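PDB 5X0J: ADP-dependent L-serine kinase SerK from Thermococcus kodakarensis KOD1, which phosphorylates free L-serine with ADP as phosphate donor and magnesium as cofactor, giving O-phospho-L-serine and AMP in the first step from serine to cysteine. Local coordinates for residues V114-K119 against D166-E171; P128-K133 against A140-G145; I177-K182 against R186-K191. The protein carries 1 engineered substitution. All blocks are in the same frame, centred on the assembly; numbering follows the deposited sequence.

All three contacts lie in the C-terminal SerK region; contacts 2 and 3 reach the same antiparallel sheet, and contact 1 joins two helices. Contact 2 is nested in the loop closed by contact 1, and V114 CG2 meets L143 CD2 at 4.1 Å. Contact 3 is tied to contact 2 by two salt bridges, E131 OE2 to K182 NZ at 2.7 Å and E131 OE1 to R186 NH2 at 3.0 Å. It comes nearest the substrate site: the Y179 side chain is about 6 Å from that of W102, which binds phosphoserine, and about 12 Å from the bound ligand; contacts 1 and 2 lie away from the substrate and nucleotide sites.

Contact 1 of 3, residues V114-K119 against D166-E171; sequences VERLKK and DEMSVE
The R116 guanidinium has M168 CG over one face, 3.7 Å above the plane and displaced toward the rim, while the carboxylates of E167 and E171 come to its edge. E171 is gripped end-on: NH1 of R116 reaches OE1 of E171 at 2.8 Å, almost straight (173°) and on the syn lone pair, and NH2 of R116 reaches OE2 of E171 at 2.9 Å, tilted somewhat from both planes. A longer bond joins NH2 of R116 to the anti lone pair of E167 OE1 at 3.2 Å. Both carboxylates are nearly coplanar with the guanidinium. This three-residue salt-bridge network bridges helix 110-119 and helix 155-170 on the partly buried flank of their packing, where L117 lies against V161 and V164. Bends at chi2 (-76°) and chi3 (-75°) fold the arginine chain, whose CB and CG pass M168 SD, each at 3.9 Å. Neither acid depends on the arginine alone: OE2 of E167 has its stronger partner in K163, one turn earlier on the same helix, and OE1 of E171 is also paired with K173. A leucine in place of R116 would probably cost the two acids the three bonds that cross between the helices, leaving them only cations from their own side of the contact.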
loop_
_atom_site.group_PDB
_atom_site.type_symbol
_atom_site.label_atom_id
_atom_site.label_comp_id
_atom_site.label_asym_id
_atom_site.label_seq_id
_atom_site.Cartn_x
_atom_site.Cartn_y
_atom_site.Cartn_z
ATOM N N VAL A 114 -1.936 16.705 12.832
ATOM C CA VAL A 114 -1.018 16.600 13.980
ATOM C C VAL A 114 -1.773 16.368 15.300
ATOM O O VAL A 114 -1.378 15.512 16.105
ATOM C CB VAL A 114 -0.077 17.823 14.064
ATOM C CG1 VAL A 114 0.720 17.824 15.371
ATOM C CG2 VAL A 114 0.867 17.843 12.872
ATOM N N GLU A 115 -2.849 17.120 15.525
ATOM C CA GLU A 115 -3.728 16.973 16.700
ATOM C C GLU A 115 -4.240 15.540 16.829
ATOM O O GLU A 115 -4.239 14.939 17.910
ATOM C CB GLU A 115 -4.923 17.944 16.579
ATOM C CG GLU A 115 -5.982 17.857 17.671
ATOM C CD GLU A 115 -7.028 18.958 17.562
ATOM O OE1 GLU A 115 -7.521 19.211 16.439
ATOM O OE2 GLU A 115 -7.366 19.559 18.602
ATOM N N ARG A 116 -4.717 15.001 15.704
ATOM C CA ARG A 116 -5.237 13.623 15.689
ATOM C C ARG A 116 -4.135 12.588 15.920
ATOM O O ARG A 116 -4.357 11.600 16.620
ATOM C CB ARG A 116 -6.004 13.313 14.393
ATOM C CG ARG A 116 -7.403 13.912 14.338
ATOM C CD ARG A 116 -8.393 13.141 15.202
ATOM N NE ARG A 116 -8.810 11.868 14.613
ATOM C CZ ARG A 116 -9.735 11.725 13.662
ATOM N NH1 ARG A 116 -10.365 12.776 13.161
ATOM N NH2 ARG A 116 -10.027 10.510 13.204
ATOM N N LEU A 117 -2.962 12.803 15.335
ATOM C CA LEU A 117 -1.810 11.935 15.604
ATOM C C LEU A 117 -1.432 11.937 17.095
ATOM O O LEU A 117 -1.236 10.876 17.699
ATOM C CB LEU A 117 -0.616 12.354 14.750
ATOM C CG LEU A 117 -0.761 12.142 13.238
ATOM C CD1 LEU A 117 0.434 12.775 12.545
ATOM C CD2 LEU A 117 -0.870 10.665 12.859
ATOM N N LYS A 118 -1.378 13.125 17.690
ATOM C CA LYS A 118 -1.064 13.245 19.114
ATOM C C LYS A 118 -2.142 12.601 19.989
ATOM O O LYS A 118 -1.807 11.939 20.979
ATOM C CB LYS A 118 -0.827 14.704 19.490
ATOM C CG LYS A 118 0.485 15.239 18.948
ATOM C CD LYS A 118 0.701 16.700 19.311
ATOM C CE LYS A 118 2.053 17.172 18.826
ATOM N NZ LYS A 118 2.406 18.509 19.355
ATOM N N LYS A 119 -3.415 12.720 19.604
ATOM C CA LYS A 119 -4.497 12.070 20.374
ATOM C C LYS A 119 -4.351 10.548 20.366
ATOM O O LYS A 119 -4.673 9.880 21.351
ATOM C CB LYS A 119 -5.882 12.476 19.854
ATOM C CG LYS A 119 -7.047 11.933 20.678
ATOM C CD LYS A 119 -7.621 10.637 20.097
ATOM C CE LYS A 119 -8.665 10.007 21.013
ATOM N NZ LYS A 119 -9.237 8.754 20.442
ATOM N N ASP A 166 -6.411 6.981 7.727
ATOM C CA ASP A 166 -7.584 6.231 7.252
ATOM C C ASP A 166 -8.875 6.851 7.774
ATOM O O ASP A 166 -9.800 7.127 7.013
ATOM C CB ASP A 166 -7.471 4.778 7.703
ATOM C CG ASP A 166 -8.456 3.857 7.023
ATOM O OD1 ASP A 166 -8.628 3.942 5.787
ATOM O OD2 ASP A 166 -9.015 2.997 7.735
ATOM N N GLU A 167 -8.920 7.098 9.076
ATOM C CA GLU A 167 -10.102 7.691 9.685
ATOM C C GLU A 167 -10.405 9.088 9.150
ATOM O O GLU A 167 -11.556 9.401 8.851
ATOM C CB GLU A 167 -9.942 7.751 11.195
ATOM C CG GLU A 167 -9.936 6.381 11.847
ATOM C CD GLU A 167 -9.508 6.418 13.303
ATOM O OE1 GLU A 167 -9.255 7.513 13.849
ATOM O OE2 GLU A 167 -9.419 5.330 13.906
ATOM N N MET A 168 -9.376 9.920 9.041
ATOM C CA MET A 168 -9.568 11.281 8.540
ATOM C C MET A 168 -10.008 11.287 7.084
ATOM O O MET A 168 -10.792 12.145 6.683
ATOM C CB MET A 168 -8.312 12.123 8.743
ATOM C CG MET A 168 -8.002 12.361 10.215
ATOM S SD MET A 168 -6.611 13.458 10.518
ATOM C CE MET A 168 -7.402 15.055 10.268
ATOM N N SER A 169 -9.509 10.327 6.309
ATOM C CA SER A 169 -9.926 10.133 4.917
ATOM C C SER A 169 -11.409 9.758 4.828
ATOM O O SER A 169 -12.179 10.338 4.056
ATOM C CB SER A 169 -9.042 9.056 4.286
ATOM O OG SER A 169 -9.558 8.571 3.066
ATOM N N VAL A 170 -11.813 8.788 5.641
ATOM C CA VAL A 170 -13.223 8.355 5.678
ATOM C C VAL A 170 -14.145 9.485 6.133
ATOM O O VAL A 170 -15.255 9.634 5.606
ATOM C CB VAL A 170 -13.388 7.095 6.552
ATOM C CG1 VAL A 170 -14.858 6.762 6.796
ATOM C CG2 VAL A 170 -12.686 5.911 5.891
ATOM N N GLU A 171 -13.675 10.279 7.091
ATOM C CA GLU A 171 -14.425 11.441 7.583
ATOM C C GLU A 171 -14.486 12.609 6.578
ATOM O O GLU A 171 -15.266 13.540 6.775
ATOM C CB GLU A 171 -13.823 11.933 8.909
ATOM C CG GLU A 171 -13.978 10.963 10.089
ATOM C CD GLU A 171 -12.934 11.168 11.172
ATOM O OE1 GLU A 171 -12.402 12.291 11.285
ATOM O OE2 GLU A 171 -12.635 10.202 11.928
#

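Contact 2 of 3, residues P128-K133 against A140-G145; sequences PEAEEK and AFALVG
A130 and A142 meet methyl to methyl, CB to CB at 3.7 Å, where the first turn of helix 130-135 lies on strand 141-144, both methyls directed at the opposite segment. The unit is a short helix followed by a strand of the antiparallel sheet: the chain leaves the helix, turns through a brief loop and comes back beneath it as a strand, paired with strand 148-151 on one flank and strand 196-199 on the other. A140 and F141 both face I151 of strand 148-151, a classic beta bulge. With alanine on both sides the backbones come close, the CA atoms of A130 and A142 being 5.1 Å apart. The A142 methyl also lies against the helix backbone, 3.6 Å from the amide N of E131. No hydrogen bond joins the two segments; their contact is van der Waals. Two residues further along the strand, V144 points its CB to the same face as A142, while F141 and L143 point the other way, F141 onto V161 of helix 155-170. The CB of E131 points neither at the strand nor away from it; CG is anti to the backbone N (chi1 -177°) and the chain extended, which brings the carboxylate alongside V144. OE1 of E131 is 4.3 Å from CG2 of V144, a loose approach; the carboxylate ends on K182 through OE2 and on R186 through OE1, both of helix 182-190. A130 rests in addition on S148 and A150 of the neighbouring strand. The tightest approach of the two segments involves a main-chain oxygen, with A130 O 3.3 Å from the CB of A142.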
loop_
_atom_site.group_PDB
_atom_site.type_symbol
_atom_site.label_atom_id
_atom_site.label_comp_id
_atom_site.label_asym_id
_atom_site.label_seq_id
_atom_site.Cartn_x
_atom_site.Cartn_y
_atom_site.Cartn_z
ATOM N N PRO A 128 14.393 19.253 11.653
ATOM C CA PRO A 128 14.807 19.442 10.263
ATOM C C PRO A 128 15.492 18.226 9.628
ATOM O O PRO A 128 15.586 18.168 8.407
ATOM C CB PRO A 128 15.766 20.634 10.327
ATOM C CG PRO A 128 16.234 20.690 11.721
ATOM C CD PRO A 128 15.132 20.134 12.577
ATOM N N GLU A 129 15.920 17.254 10.435
ATOM C CA GLU A 129 16.548 16.042 9.900
ATOM C C GLU A 129 15.604 14.838 9.877
ATOM O O GLU A 129 16.045 13.713 9.679
ATOM C CB GLU A 129 17.827 15.720 10.674
ATOM C CG GLU A 129 18.962 16.707 10.427
ATOM C CD GLU A 129 19.610 16.581 9.059
ATOM O OE1 GLU A 129 19.247 15.663 8.277
ATOM O OE2 GLU A 129 20.505 17.407 8.764
ATOM N N ALA A 130 14.307 15.067 10.060
ATOM C CA ALA A 130 13.330 13.974 10.068
ATOM C C ALA A 130 13.385 13.102 8.808
ATOM O O ALA A 130 13.364 11.888 8.916
ATOM C CB ALA A 130 11.924 14.530 10.245
ATOM N N GLU A 131 13.474 13.717 7.635
ATOM C CA GLU A 131 13.430 12.965 6.383
ATOM C C GLU A 131 14.553 11.946 6.290
ATOM O O GLU A 131 14.294 10.777 5.971
ATOM C CB GLU A 131 13.482 13.900 5.180
ATOM C CG GLU A 131 13.370 13.170 3.850
ATOM C CD GLU A 131 12.986 14.057 2.697
ATOM O OE1 GLU A 131 12.675 15.242 2.898
ATOM O OE2 GLU A 131 12.999 13.561 1.554
ATOM N N GLU A 132 15.787 12.375 6.574
ATOM C CA GLU A 132 16.916 11.447 6.505
ATOM C C GLU A 132 16.886 10.413 7.626
ATOM O O GLU A 132 17.222 9.251 7.394
ATOM C CB GLU A 132 18.264 12.179 6.395
ATOM C CG GLU A 132 18.523 12.753 4.998
ATOM C CD GLU A 132 18.313 11.745 3.861
ATOM O OE1 GLU A 132 18.808 10.599 3.952
ATOM O OE2 GLU A 132 17.648 12.084 2.862
ATOM N N LYS A 133 16.417 10.796 8.815
ATOM C CA LYS A 133 16.190 9.811 9.872
ATOM C C LYS A 133 15.208 8.724 9.419
ATOM O O LYS A 133 15.433 7.527 9.659
ATOM C CB LYS A 133 15.685 10.482 11.156
ATOM C CG LYS A 133 16.726 11.339 11.868
ATOM C CD LYS A 133 16.104 12.081 13.021
ATOM C CE LYS A 133 17.106 13.042 13.634
ATOM N NZ LYS A 133 16.525 13.629 14.864
ATOM N N ALA A 140 9.492 6.225 12.757
ATOM C CA ALA A 140 8.364 5.573 12.076
ATOM C C ALA A 140 8.064 6.270 10.746
ATOM O O ALA A 140 7.926 5.623 9.708
ATOM C CB ALA A 140 7.138 5.591 12.972
ATOM N N PHE A 141 7.962 7.593 10.788
ATOM C CA PHE A 141 7.728 8.401 9.601
ATOM C C PHE A 141 8.315 9.791 9.812
ATOM O O PHE A 141 8.339 10.288 10.943
ATOM C CB PHE A 141 6.225 8.632 9.363
ATOM C CG PHE A 141 5.475 7.505 8.691
ATOM C CD1 PHE A 141 5.686 7.184 7.349
ATOM C CD2 PHE A 141 4.469 6.837 9.378
ATOM C CE1 PHE A 141 4.934 6.190 6.728
ATOM C CE2 PHE A 141 3.739 5.833 8.764
ATOM C CZ PHE A 141 3.960 5.515 7.441
ATOM N N ALA A 142 8.748 10.417 8.723
ATOM C CA ALA A 142 8.951 11.867 8.668
ATOM C C ALA A 142 7.730 12.476 8.002
ATOM O O ALA A 142 7.337 12.031 6.927
ATOM C CB ALA A 142 10.207 12.220 7.890
ATOM N N LEU A 143 7.140 13.476 8.643
ATOM C CA LEU A 143 6.015 14.227 8.088
ATOM C C LEU A 143 6.576 15.516 7.525
ATOM O O LEU A 143 7.011 16.383 8.295
ATOM C CB LEU A 143 4.992 14.496 9.193
ATOM C CG LEU A 143 3.845 15.456 8.896
ATOM C CD1 LEU A 143 3.059 14.983 7.687
ATOM C CD2 LEU A 143 2.949 15.556 10.115
ATOM N N VAL A 144 6.625 15.625 6.200
ATOM C CA VAL A 144 7.370 16.693 5.549
ATOM C C VAL A 144 6.559 17.416 4.489
ATOM O O VAL A 144 5.807 16.814 3.723
ATOM C CB VAL A 144 8.718 16.188 4.980
ATOM C CG1 VAL A 144 9.593 15.656 6.099
ATOM C CG2 VAL A 144 8.529 15.139 3.897
ATOM N N GLY A 145 6.694 18.736 4.510
ATOM C CA GLY A 145 6.138 19.615 3.497
ATOM C C GLY A 145 6.790 20.966 3.698
ATOM O O GLY A 145 8.015 21.064 3.641
#

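Contact 3 of 3, residues I177-K182 against R186-K191; sequences IYYGLK and REDMAK
Y179 and D188 make the close, buried part of this contact: the tyrosine OH donates to OD2 of D188 over 2.6 Å, a short hydrogen bond. OD2 lies at the edge of the ring, near its plane, and is also 3.3 Å from CE2 of Y179, while the carboxylate plane is turned 74° against the ring. The hydroxyl meets OD2 on its anti side, slightly out of the carboxylate plane. The same oxygen pairs with K5, so a tyrosine hydroxyl and a lysine ammonium share it; this would probably stabilise the negative charge of the buried acid. The ring is also packed against I194 and against A105 of strand 98-107, with Y179 hydrogen-bonded through its backbone to Y103 in that strand. The arrangement is a strand followed by a helix folded back over it: strand 175-179 of the antiparallel sheet runs into G180, L181 takes the N-cap position, and helix 182-190 begins at K182. Its opening turn supplies the second hydrogen bond of the contact, from R186 N to K182 O at 2.9 Å and 163°, the i to i+4 bond of an alpha-helix. Here the packing is looser and only partly buried. CG of R186 stands beside its backbone N (chi1 -69°) and passes K182 O at 3.5 Å, after which a bend at chi2 turns the chain toward E131 and G145, whose O takes a weak hydrogen bond from NH1 of R186. K182, extended beyond CG, keeps its side chain at least 5.5 Å from 186-191; its NZ pairs with E135 as well as with E131.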
loop_
_atom_site.group_PDB
_atom_site.type_symbol
_atom_site.label_atom_id
_atom_site.label_comp_id
_atom_site.label_asym_id
_atom_site.label_seq_id
_atom_site.Cartn_x
_atom_site.Cartn_y
_atom_site.Cartn_z
ATOM N N ILE A 177 -3.655 10.167 -0.414
ATOM C CA ILE A 177 -3.056 9.653 -1.647
ATOM C C ILE A 177 -1.739 8.984 -1.282
ATOM O O ILE A 177 -1.002 9.502 -0.442
ATOM C CB ILE A 177 -2.764 10.784 -2.664
ATOM C CG1 ILE A 177 -4.033 11.603 -2.949
ATOM C CG2 ILE A 177 -2.170 10.221 -3.954
ATOM C CD1 ILE A 177 -3.812 12.864 -3.762
ATOM N N TYR A 178 -1.433 7.855 -1.916
ATOM C CA TYR A 178 -0.174 7.156 -1.692
ATOM C C TYR A 178 0.731 7.319 -2.916
ATOM O O TYR A 178 0.310 7.041 -4.041
ATOM C CB TYR A 178 -0.434 5.677 -1.392
ATOM C CG TYR A 178 -0.834 5.425 0.043
ATOM C CD1 TYR A 178 -2.147 5.626 0.472
ATOM C CD2 TYR A 178 0.101 4.992 0.965
ATOM C CE1 TYR A 178 -2.511 5.398 1.796
ATOM C CE2 TYR A 178 -0.245 4.750 2.291
ATOM C CZ TYR A 178 -1.554 4.953 2.702
ATOM O OH TYR A 178 -1.904 4.710 4.021
ATOM N N TYR A 179 1.967 7.770 -2.687
ATOM C CA TYR A 179 2.942 7.999 -3.762
ATOM C C TYR A 179 4.023 6.949 -3.781
ATOM O O TYR A 179 4.586 6.644 -2.748
ATOM C CB TYR A 179 3.619 9.368 -3.589
ATOM C CG TYR A 179 2.746 10.522 -4.001
ATOM C CD1 TYR A 179 1.745 10.995 -3.161
ATOM C CD2 TYR A 179 2.901 11.129 -5.247
ATOM C CE1 TYR A 179 0.922 12.044 -3.551
ATOM C CE2 TYR A 179 2.096 12.185 -5.639
ATOM C CZ TYR A 179 1.110 12.643 -4.787
ATOM O OH TYR A 179 0.291 13.678 -5.188
ATOM N N GLY A 180 4.337 6.421 -4.962
ATOM C CA GLY A 180 5.476 5.534 -5.117
ATOM C C GLY A 180 6.832 6.203 -4.961
ATOM O O GLY A 180 7.777 5.589 -4.484
ATOM N N LEU A 181 6.927 7.474 -5.371
ATOM C CA LEU A 181 8.189 8.229 -5.338
ATOM C C LEU A 181 7.983 9.532 -4.584
ATOM O O LEU A 181 7.080 10.304 -4.907
ATOM C CB LEU A 181 8.653 8.542 -6.758
ATOM C CG LEU A 181 9.005 7.358 -7.656
ATOM C CD1 LEU A 181 9.331 7.876 -9.055
ATOM C CD2 LEU A 181 10.160 6.555 -7.087
ATOM N N LYS A 182 8.838 9.799 -3.599
ATOM C CA LYS A 182 8.708 11.022 -2.815
ATOM C C LYS A 182 8.925 12.279 -3.657
ATOM O O LYS A 182 8.349 13.323 -3.373
ATOM C CB LYS A 182 9.634 11.021 -1.593
ATOM C CG LYS A 182 11.119 11.158 -1.870
ATOM C CD LYS A 182 11.891 11.101 -0.568
ATOM C CE LYS A 182 13.370 11.317 -0.804
ATOM N NZ LYS A 182 14.133 11.302 0.472
ATOM N N ARG A 186 6.684 15.653 -3.812
ATOM C CA ARG A 186 7.238 17.019 -3.762
ATOM C C ARG A 186 6.793 17.862 -4.967
ATOM O O ARG A 186 6.432 19.025 -4.807
ATOM C CB ARG A 186 8.764 16.990 -3.686
ATOM C CG ARG A 186 9.349 16.475 -2.376
ATOM C CD ARG A 186 9.177 17.459 -1.235
ATOM N NE ARG A 186 9.994 17.104 -0.071
ATOM C CZ ARG A 186 9.986 17.764 1.090
ATOM N NH1 ARG A 186 9.195 18.825 1.275
ATOM N NH2 ARG A 186 10.775 17.356 2.082
ATOM N N GLU A 187 6.799 17.269 -6.157
ATOM C CA GLU A 187 6.348 17.974 -7.366
ATOM C C GLU A 187 4.878 18.384 -7.253
ATOM O O GLU A 187 4.529 19.521 -7.573
ATOM C CB GLU A 187 6.568 17.113 -8.618
ATOM C CG GLU A 187 6.308 17.838 -9.937
ATOM C CD GLU A 187 6.364 16.931 -11.159
ATOM O OE1 GLU A 187 6.503 15.694 -11.012
ATOM N N ASP A 188 4.026 17.475 -6.782
ATOM C CA ASP A 188 2.595 17.770 -6.598
ATOM C C ASP A 188 2.335 18.758 -5.465
ATOM O O ASP A 188 1.363 19.510 -5.506
ATOM C CB ASP A 188 1.796 16.484 -6.353
ATOM C CG ASP A 188 1.693 15.617 -7.588
ATOM O OD1 ASP A 188 2.348 15.933 -8.618
ATOM O OD2 ASP A 188 0.956 14.609 -7.525
ATOM N N MET A 189 3.208 18.751 -4.469
ATOM C CA MET A 189 3.153 19.718 -3.385
ATOM C C MET A 189 3.345 21.143 -3.896
ATOM O O MET A 189 2.612 22.045 -3.498
ATOM C CB MET A 189 4.219 19.380 -2.355
ATOM C CG MET A 189 3.993 19.976 -0.993
ATOM S SD MET A 189 5.319 19.387 0.064
ATOM C CE MET A 189 4.824 17.694 0.391
ATOM N N ALA A 190 4.309 21.323 -4.798
ATOM C CA ALA A 190 4.563 22.625 -5.442
ATOM C C ALA A 190 3.405 23.115 -6.322
ATOM O O ALA A 190 3.237 24.324 -6.498
ATOM C CB ALA A 190 5.847 22.563 -6.258
ATOM N N LYS A 191 2.619 22.181 -6.855
ATOM C CA LYS A 191 1.408 22.492 -7.629
ATOM C C LYS A 191 0.152 22.697 -6.759
ATOM O O LYS A 191 -0.921 22.994 -7.291
ATOM C CB LYS A 191 1.134 21.374 -8.644
ATOM C CG LYS A 191 2.220 21.153 -9.688
ATOM C CD LYS A 191 1.948 19.877 -10.483
ATOM C CE LYS A 191 2.927 19.667 -11.632
#